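Local coordinates for protein aldehyde dehydrogenase (Trypanosoma brucei, PDB 5NNO) that probably oxidises aldehydes with NAD as the electron acceptor, and here holds NAD together with a benzoxaborole aldehyde, at residues Ala255-Ile260 and Pro314-Ala319; Leu345-Thr350 and Phe367-Pro372. All coordinates share one frame; numbering follows the deposited sequence.

Contact 1. Residues Ala255-Ile260 and Pro314-Ala319; sequences AGQTSI and PRIVNA. Unlike the reference sequence in segment 255-260: S259 (reference Cys). With NAD (nicotinamide-adenine-dinucleotide), chain C; 92N (4-[(1-oxidanyl-3~{H}-2,1-benzoxaborol-5-yl)oxy]benzaldehyde), chain D.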
loop_
_atom_site.group_PDB
_atom_site.type_symbol
_atom_site.label_atom_id
_atom_site.label_comp_id
_atom_site.label_asym_id
_atom_site.label_seq_id
_atom_site.Cartn_x
_atom_site.Cartn_y
_atom_site.Cartn_z
ATOM N N ALA A 255 -14.520 -23.403 16.334
ATOM C CA ALA A 255 -13.525 -24.438 16.686
ATOM C C ALA A 255 -12.089 -23.976 16.447
ATOM O O ALA A 255 -11.302 -24.678 15.811
ATOM C CB ALA A 255 -13.811 -25.750 15.955
ATOM N N GLY A 256 -11.767 -22.777 16.942
ATOM C CA GLY A 256 -10.421 -22.161 16.772
ATOM C C GLY A 256 -10.056 -21.536 15.420
ATOM O O GLY A 256 -9.007 -20.889 15.282
ATOM N N GLN A 257 -10.923 -21.690 14.423
ATOM C CA GLN A 257 -10.588 -21.395 13.030
ATOM C C GLN A 257 -10.909 -19.943 12.744
ATOM O O GLN A 257 -11.857 -19.618 12.056
ATOM C CB GLN A 257 -11.361 -22.338 12.124
ATOM C CG GLN A 257 -10.930 -23.776 12.335
ATOM C CD GLN A 257 -11.918 -24.781 11.798
ATOM O OE1 GLN A 257 -13.124 -24.743 12.120
ATOM N NE2 GLN A 257 -11.413 -25.701 10.975
ATOM N N THR A 258 -10.088 -19.106 13.352
ATOM C CA THR A 258 -10.201 -17.667 13.382
ATOM C C THR A 258 -8.764 -17.127 13.394
ATOM O O THR A 258 -7.940 -17.575 14.184
ATOM C CB THR A 258 -10.946 -17.188 14.652
ATOM O OG1 THR A 258 -12.204 -17.883 14.773
ATOM C CG2 THR A 258 -11.205 -15.707 14.603
ATOM N N SER A 259 -8.476 -16.157 12.530
ATOM C CA SER A 259 -7.104 -15.707 12.290
ATOM C C SER A 259 -6.539 -14.863 13.423
ATOM O O SER A 259 -5.315 -14.827 13.638
ATOM C CB SER A 259 -7.036 -14.923 10.968
ATOM O OG SER A 259 -7.625 -13.629 11.067
ATOM N N ILE A 260 -7.434 -14.169 14.114
ATOM C CA ILE A 260 -7.104 -13.475 15.354
ATOM C C ILE A 260 -7.306 -14.260 16.677
ATOM O O ILE A 260 -7.180 -13.642 17.743
ATOM C CB ILE A 260 -7.850 -12.124 15.451
ATOM C CG1 ILE A 260 -9.373 -12.326 15.415
ATOM C CG2 ILE A 260 -7.326 -11.190 14.367
ATOM C CD1 ILE A 260 -10.183 -11.041 15.405
ATOM N N PRO A 314 -18.854 -25.732 16.858
ATOM C CA PRO A 314 -18.621 -25.843 15.395
ATOM C C PRO A 314 -17.626 -26.927 14.986
ATOM O O PRO A 314 -16.939 -27.475 15.841
ATOM C CB PRO A 314 -18.058 -24.462 15.016
ATOM C CG PRO A 314 -18.246 -23.609 16.233
ATOM C CD PRO A 314 -18.192 -24.532 17.396
ATOM N N ARG A 315 -17.536 -27.196 13.675
ATOM C CA ARG A 315 -16.722 -28.295 13.127
ATOM C C ARG A 315 -15.430 -27.834 12.473
ATOM O O ARG A 315 -15.272 -26.655 12.163
ATOM C CB ARG A 315 -17.515 -29.148 12.132
ATOM C CG ARG A 315 -17.822 -28.501 10.813
ATOM C CD ARG A 315 -18.311 -29.509 9.790
ATOM N NE ARG A 315 -19.616 -30.097 10.122
ATOM C CZ ARG A 315 -20.810 -29.669 9.694
ATOM N NH1 ARG A 315 -20.920 -28.590 8.930
ATOM N NH2 ARG A 315 -21.916 -30.324 10.062
ATOM N N ILE A 316 -14.514 -28.780 12.261
ATOM C CA ILE A 316 -13.312 -28.523 11.475
ATOM C C ILE A 316 -13.742 -28.600 10.014
ATOM O O ILE A 316 -14.644 -29.360 9.663
ATOM C CB ILE A 316 -12.161 -29.520 11.792
ATOM C CG1 ILE A 316 -11.850 -29.575 13.286
ATOM C CG2 ILE A 316 -10.880 -29.144 11.038
ATOM C CD1 ILE A 316 -11.667 -28.226 13.937
ATOM N N VAL A 317 -13.090 -27.816 9.169
ATOM C CA VAL A 317 -13.501 -27.640 7.768
ATOM C C VAL A 317 -13.466 -28.951 6.973
ATOM O O VAL A 317 -14.390 -29.213 6.205
ATOM C CB VAL A 317 -12.693 -26.508 7.059
ATOM C CG1 VAL A 317 -11.185 -26.793 7.000
ATOM C CG2 VAL A 317 -13.244 -26.230 5.654
ATOM N N ASN A 318 -12.433 -29.770 7.173
ATOM C CA ASN A 318 -12.342 -31.068 6.499
ATOM C C ASN A 318 -11.459 -32.080 7.248
ATOM O O ASN A 318 -10.838 -31.741 8.257
ATOM C CB ASN A 318 -11.904 -30.884 5.024
ATOM C CG ASN A 318 -10.575 -30.153 4.880
ATOM O OD1 ASN A 318 -9.619 -30.450 5.588
ATOM N ND2 ASN A 318 -10.497 -29.225 3.916
ATOM N N ALA A 319 -11.424 -33.315 6.734
ATOM C CA ALA A 319 -10.633 -34.422 7.302
ATOM C C ALA A 319 -9.114 -34.185 7.426
ATOM O O ALA A 319 -8.483 -34.662 8.374
ATOM C CB ALA A 319 -10.890 -35.703 6.517
HETATM P PA NAD C . -7.823 -20.737 1.551
HETATM O O1A NAD C . -6.747 -21.748 1.202
HETATM O O2A NAD C . -9.294 -21.106 1.607
HETATM O O5B NAD C . -7.645 -19.504 0.519
HETATM C C5B NAD C . -8.578 -18.423 0.411
HETATM C C4B NAD C . -9.003 -18.185 -1.041
HETATM O O4B NAD C . -7.899 -18.464 -1.916
HETATM C C3B NAD C . -10.190 -19.039 -1.504
HETATM O O3B NAD C . -11.204 -18.223 -2.111
HETATM C C2B NAD C . -9.612 -20.008 -2.516
HETATM O O2B NAD C . -10.514 -20.247 -3.602
HETATM C C1B NAD C . -8.345 -19.297 -2.986
HETATM N N9A NAD C . -7.253 -20.201 -3.429
HETATM C C8A NAD C . -6.823 -21.360 -2.877
HETATM N N7A NAD C . -5.802 -21.891 -3.611
HETATM C C5A NAD C . -5.576 -21.051 -4.644
HETATM C C6A NAD C . -4.656 -20.983 -5.798
HETATM N N6A NAD C . -3.753 -21.951 -5.984
HETATM N N1A NAD C . -4.745 -19.941 -6.652
HETATM C C2A NAD C . -5.649 -18.959 -6.476
HETATM N N3A NAD C . -6.518 -18.955 -5.448
HETATM C C4A NAD C . -6.532 -19.951 -4.520
HETATM O O3 NAD C . -7.421 -20.146 2.988
HETATM P PN NAD C . -7.223 -21.176 4.214
HETATM O O1N NAD C . -5.885 -21.873 4.079
HETATM O O2N NAD C . -8.449 -22.040 4.333
HETATM O O5D NAD C . -7.109 -20.124 5.430
HETATM C C5D NAD C . -5.782 -19.665 5.649
HETATM C C4D NAD C . -5.647 -18.399 6.458
HETATM O O4D NAD C . -6.634 -17.391 6.243
HETATM C C3D NAD C . -5.702 -18.708 7.931
HETATM O O3D NAD C . -4.404 -19.135 8.331
HETATM C C2D NAD C . -6.141 -17.388 8.524
HETATM O O2D NAD C . -5.141 -16.892 9.407
HETATM C C1D NAD C . -6.381 -16.477 7.308
HETATM N N1N NAD C . -7.477 -15.546 7.563
HETATM C C2N NAD C . -7.225 -14.230 7.736
HETATM C C3N NAD C . -8.264 -13.334 8.021
HETATM C C7N NAD C . -8.044 -11.861 8.220
HETATM O O7N NAD C . -8.934 -11.094 7.899
HETATM N N7N NAD C . -6.903 -11.407 8.737
HETATM C C4N NAD C . -9.560 -13.828 8.115
HETATM C C5N NAD C . -9.790 -15.178 7.927
HETATM C C6N NAD C . -8.727 -16.024 7.655
HETATM C C9 92N D . -15.868 -10.337 18.141
HETATM C C7 92N D . -16.937 -8.048 15.436
HETATM C C3 92N D . -14.048 -12.267 13.123
HETATM C C4 92N D . -14.030 -10.902 12.874
HETATM C C5 92N D . -15.574 -9.680 14.345
HETATM C C6 92N D . -16.358 -8.540 14.284
HETATM C C1 92N D . -11.891 -12.504 12.042
HETATM C C2 92N D . -12.990 -13.057 12.701
HETATM C C11 92N D . -15.354 -10.314 15.563
HETATM C C12 92N D . -12.939 -10.327 12.241
HETATM O O 92N D . -10.682 -14.546 11.698
HETATM C C 92N D . -10.780 -13.344 11.563
HETATM C C13 92N D . -11.883 -11.124 11.831
HETATM O O1 92N D . -15.161 -10.117 13.082
HETATM C C10 92N D . -15.936 -9.824 16.734
HETATM C C8 92N D . -16.741 -8.674 16.672
HETATM O O3 92N D . -16.663 -9.418 18.941
HETATM B B 92N D . -17.191 -8.415 18.137
HETATM O O2 92N D . -17.941 -7.407 18.630
#
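A255 and Q257 pack against P314, I316 and the backbone of 315-317 in a buried loop-to-loop contact of the catalytic domain of the aldehyde dehydrogenase fold. Residues 255-260 follow helix 240-252 and carry the predicted catalytic position; residues 314-319 lead into helix 319-327. The apolar half is a small cluster. The A255 methyl, slim enough for close packing, lies 3.8 Å from CD1 of I316, and its CB is 3.6 Å from O of P314. The P314 ring meets backbone in return, its CG 3.7 Å from N of A255. The CB of I316 points neither at the 255-260 loop nor away from it, but two like bends of its chain (chi1 -53°, chi2 -49°) swing CD1 over to the alanine. Q257 is the centre of an inverse gamma turn, and G256 before it has a positive phi that suits a residue without a side chain. With CG anti to its carbonyl carbon and extended beyond, the glutamine is long enough to span the gap and lay its terminal amide against the 315-317 backbone. R315 turns the other way, into a salt bridge with E309, while N318 caps helix 319-327 by bonding N of H321. ND2 of N128 hydrogen-bonds O of Q257, and OG1 of T258 and OH of Y129 hydrogen-bond each other. The far end of the loop meets the ligands. S259, where the reference sequence has cysteine, sits between the nicotinamide and the aldehyde, its OG 3.2 Å from the aldehyde carbon C of 92N. The aldehyde oxygen lies where relatives in this family place the oxyanion, consistent with an oxyanion hole: N of S259 donates to O of 92N over 2.9 Å, with 158° at the hydrogen.

Contact 2. Residues Leu345-Thr350 and Phe367-Pro372; sequences LTIAPT and FGPILP. With NAD (nicotinamide-adenine-dinucleotide), chain C.
A chi1 of -63° in I347 puts CG2, anti to the backbone N, beside P369, at which CB already points; CB of I347 lies 4.0 Å from CG of P369, the side chains crossing at about a right angle. In I370 a bend at the second torsion (chi2 -54°) carries CD1 toward the other strand, to 4.0 Å from CB of T350. Packing is tightest where CG of the P369 ring comes within 3.1 Å of O of I347. This is the start of a parallel beta pairing, with T350 opposite I370. N of T350 donates to O of P369 across 3.1 Å, from well above the carbonyl plane, and CA of P349 adds a CA-H...O contact to the same oxygen. The next bond is shorter and almost in line with its carbonyl: N of L371 is 2.7 Å from O of T350. P369 lacks an N-H but still supplies a carbonyl and a compact ring, while the beta-branched T350 and I370 suit extended chain. Two residues before P369, F367 turns one ring face to the nicotinamide ribose of NAD, offset toward the rim, its CE1 3.7 Å from C2D. Around the pairing, I347 rests on helix 319-327 and A348 on helix 289-296, P349 and L371 meet helix 240-252, and P372 shares a backbone hydrogen bond with V265 of strand 264-268, on the edge away from 346-353.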
loop_
_atom_site.group_PDB
_atom_site.type_symbol
_atom_site.label_atom_id
_atom_site.label_comp_id
_atom_site.label_asym_id
_atom_site.label_seq_id
_atom_site.Cartn_x
_atom_site.Cartn_y
_atom_site.Cartn_z
ATOM N N LEU A 345 -16.025 -34.433 12.541
ATOM C CA LEU A 345 -14.886 -33.497 12.520
ATOM C C LEU A 345 -14.924 -32.560 13.720
ATOM O O LEU A 345 -14.799 -31.329 13.590
ATOM C CB LEU A 345 -14.860 -32.710 11.204
ATOM C CG LEU A 345 -14.745 -33.534 9.916
ATOM C CD1 LEU A 345 -15.147 -32.660 8.723
ATOM C CD2 LEU A 345 -13.345 -34.125 9.748
ATOM N N THR A 346 -15.121 -33.178 14.888
ATOM C CA THR A 346 -15.240 -32.486 16.156
ATOM C C THR A 346 -13.959 -32.714 16.937
ATOM O O THR A 346 -13.567 -33.857 17.166
ATOM C CB THR A 346 -16.420 -33.037 16.955
ATOM O OG1 THR A 346 -17.595 -33.051 16.137
ATOM C CG2 THR A 346 -16.675 -32.180 18.200
ATOM N N ILE A 347 -13.301 -31.623 17.317
ATOM C CA ILE A 347 -12.144 -31.633 18.223
ATOM C C ILE A 347 -12.431 -30.544 19.245
ATOM O O ILE A 347 -12.495 -29.351 18.882
ATOM C CB ILE A 347 -10.811 -31.314 17.517
ATOM C CG1 ILE A 347 -10.505 -32.387 16.466
ATOM C CG2 ILE A 347 -9.660 -31.205 18.527
ATOM C CD1 ILE A 347 -9.284 -32.114 15.611
ATOM N N ALA A 348 -12.594 -30.955 20.511
ATOM C CA ALA A 348 -12.864 -30.011 21.581
ATOM C C ALA A 348 -11.582 -29.278 21.930
ATOM O O ALA A 348 -10.502 -29.822 21.716
ATOM C CB ALA A 348 -13.400 -30.751 22.801
ATOM N N PRO A 349 -11.686 -28.046 22.485
ATOM C CA PRO A 349 -10.479 -27.284 22.842
ATOM C C PRO A 349 -9.542 -28.079 23.755
ATOM O O PRO A 349 -10.006 -28.698 24.717
ATOM C CB PRO A 349 -11.027 -26.054 23.580
ATOM C CG PRO A 349 -12.446 -25.942 23.160
ATOM C CD PRO A 349 -12.915 -27.341 22.892
ATOM N N THR A 350 -8.250 -28.058 23.422
ATOM C CA THR A 350 -7.251 -28.845 24.116
ATOM C C THR A 350 -6.067 -27.954 24.508
ATOM O O THR A 350 -5.535 -27.208 23.693
ATOM C CB THR A 350 -6.779 -30.034 23.248
ATOM O OG1 THR A 350 -7.796 -31.044 23.234
ATOM C CG2 THR A 350 -5.476 -30.655 23.780
ATOM N N PHE A 367 -4.870 -22.849 13.824
ATOM C CA PHE A 367 -6.148 -22.612 13.165
ATOM C C PHE A 367 -7.142 -23.726 13.523
ATOM O O PHE A 367 -7.790 -24.340 12.680
ATOM C CB PHE A 367 -5.938 -22.424 11.634
ATOM C CG PHE A 367 -6.989 -21.558 10.991
ATOM C CD1 PHE A 367 -7.164 -20.246 11.411
ATOM C CD2 PHE A 367 -7.824 -22.065 10.004
ATOM C CE1 PHE A 367 -8.146 -19.456 10.864
ATOM C CE2 PHE A 367 -8.807 -21.267 9.440
ATOM C CZ PHE A 367 -8.966 -19.957 9.868
ATOM N N GLY A 368 -7.234 -23.956 14.822
ATOM C CA GLY A 368 -7.942 -25.108 15.371
ATOM C C GLY A 368 -8.013 -25.020 16.885
ATOM O O GLY A 368 -7.558 -24.042 17.477
ATOM N N PRO A 369 -8.578 -26.036 17.535
ATOM C CA PRO A 369 -8.851 -25.928 18.969
ATOM C C PRO A 369 -7.654 -26.236 19.910
ATOM O O PRO A 369 -7.782 -26.097 21.120
ATOM C CB PRO A 369 -9.992 -26.937 19.163
ATOM C CG PRO A 369 -10.409 -27.352 17.776
ATOM C CD PRO A 369 -9.173 -27.257 16.985
ATOM N N ILE A 370 -6.503 -26.600 19.346
ATOM C CA ILE A 370 -5.257 -26.866 20.083
ATOM C C ILE A 370 -4.642 -25.560 20.626
ATOM O O ILE A 370 -4.375 -24.637 19.845
ATOM C CB ILE A 370 -4.234 -27.569 19.134
ATOM C CG1 ILE A 370 -4.817 -28.852 18.494
ATOM C CG2 ILE A 370 -2.923 -27.897 19.825
ATOM C CD1 ILE A 370 -5.385 -29.870 19.488
ATOM N N LEU A 371 -4.392 -25.485 21.933
ATOM C CA LEU A 371 -3.768 -24.306 22.563
ATOM C C LEU A 371 -2.539 -24.715 23.401
ATOM O O LEU A 371 -2.684 -25.187 24.547
ATOM C CB LEU A 371 -4.781 -23.556 23.438
ATOM C CG LEU A 371 -4.402 -22.200 24.061
ATOM C CD1 LEU A 371 -4.249 -21.082 23.043
ATOM C CD2 LEU A 371 -5.450 -21.792 25.096
ATOM N N PRO A 372 -1.315 -24.556 22.833
ATOM C CA PRO A 372 -0.098 -24.770 23.634
ATOM C C PRO A 372 0.101 -23.683 24.694
ATOM O O PRO A 372 -0.292 -22.539 24.467
ATOM C CB PRO A 372 1.018 -24.707 22.588
ATOM C CG PRO A 372 0.363 -25.115 21.305
ATOM C CD PRO A 372 -1.008 -24.512 21.389
HETATM P PA NAD C . -7.823 -20.737 1.551
HETATM O O1A NAD C . -6.747 -21.748 1.202
HETATM O O2A NAD C . -9.294 -21.106 1.607
HETATM O O5B NAD C . -7.645 -19.504 0.519
HETATM C C5B NAD C . -8.578 -18.423 0.411
HETATM C C4B NAD C . -9.003 -18.185 -1.041
HETATM O O4B NAD C . -7.899 -18.464 -1.916
HETATM C C3B NAD C . -10.190 -19.039 -1.504
HETATM O O3B NAD C . -11.204 -18.223 -2.111
HETATM C C2B NAD C . -9.612 -20.008 -2.516
HETATM O O2B NAD C . -10.514 -20.247 -3.602
HETATM C C1B NAD C . -8.345 -19.297 -2.986
HETATM N N9A NAD C . -7.253 -20.201 -3.429
HETATM C C8A NAD C . -6.823 -21.360 -2.877
HETATM N N7A NAD C . -5.802 -21.891 -3.611
HETATM C C5A NAD C . -5.576 -21.051 -4.644
HETATM C C6A NAD C . -4.656 -20.983 -5.798
HETATM N N6A NAD C . -3.753 -21.951 -5.984
HETATM N N1A NAD C . -4.745 -19.941 -6.652
HETATM C C2A NAD C . -5.649 -18.959 -6.476
HETATM N N3A NAD C . -6.518 -18.955 -5.448
HETATM C C4A NAD C . -6.532 -19.951 -4.520
HETATM O O3 NAD C . -7.421 -20.146 2.988
HETATM P PN NAD C . -7.223 -21.176 4.214
HETATM O O1N NAD C . -5.885 -21.873 4.079
HETATM O O2N NAD C . -8.449 -22.040 4.333
HETATM O O5D NAD C . -7.109 -20.124 5.430
HETATM C C5D NAD C . -5.782 -19.665 5.649
HETATM C C4D NAD C . -5.647 -18.399 6.458
HETATM O O4D NAD C . -6.634 -17.391 6.243
HETATM C C3D NAD C . -5.702 -18.708 7.931
HETATM O O3D NAD C . -4.404 -19.135 8.331
HETATM C C2D NAD C . -6.141 -17.388 8.524
HETATM O O2D NAD C . -5.141 -16.892 9.407
HETATM C C1D NAD C . -6.381 -16.477 7.308
HETATM N N1N NAD C . -7.477 -15.546 7.563
HETATM C C2N NAD C . -7.225 -14.230 7.736
HETATM C C3N NAD C . -8.264 -13.334 8.021
HETATM C C7N NAD C . -8.044 -11.861 8.220
HETATM O O7N NAD C . -8.934 -11.094 7.899
HETATM N N7N NAD C . -6.903 -11.407 8.737
HETATM C C4N NAD C . -9.560 -13.828 8.115
HETATM C C5N NAD C . -9.790 -15.178 7.927
HETATM C C6N NAD C . -8.727 -16.024 7.655
#

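Contacts 1 and 2 lie side by side in the catalytic domain, their centres 8 Å apart, and follow in series: 255-260 meets 314-319 before 345-350 meets 367-372. They are joined directly. N of I316 and O of L345, 2.9 Å apart, probably form a hydrogen bond, and the 255-260 loop packs on F367 and P369. Contact 2 lies in a sheet that contact 1 only leads into: strand 264-268, which follows the 255-260 loop, pairs with strand 370-376, which in turn pairs with 346-353. Helix 319-327, capped in contact 1, covers I347 of contact 2. Both contacts touch NAD, through S259 and F367, so each has one segment that also reaches the NAD pocket.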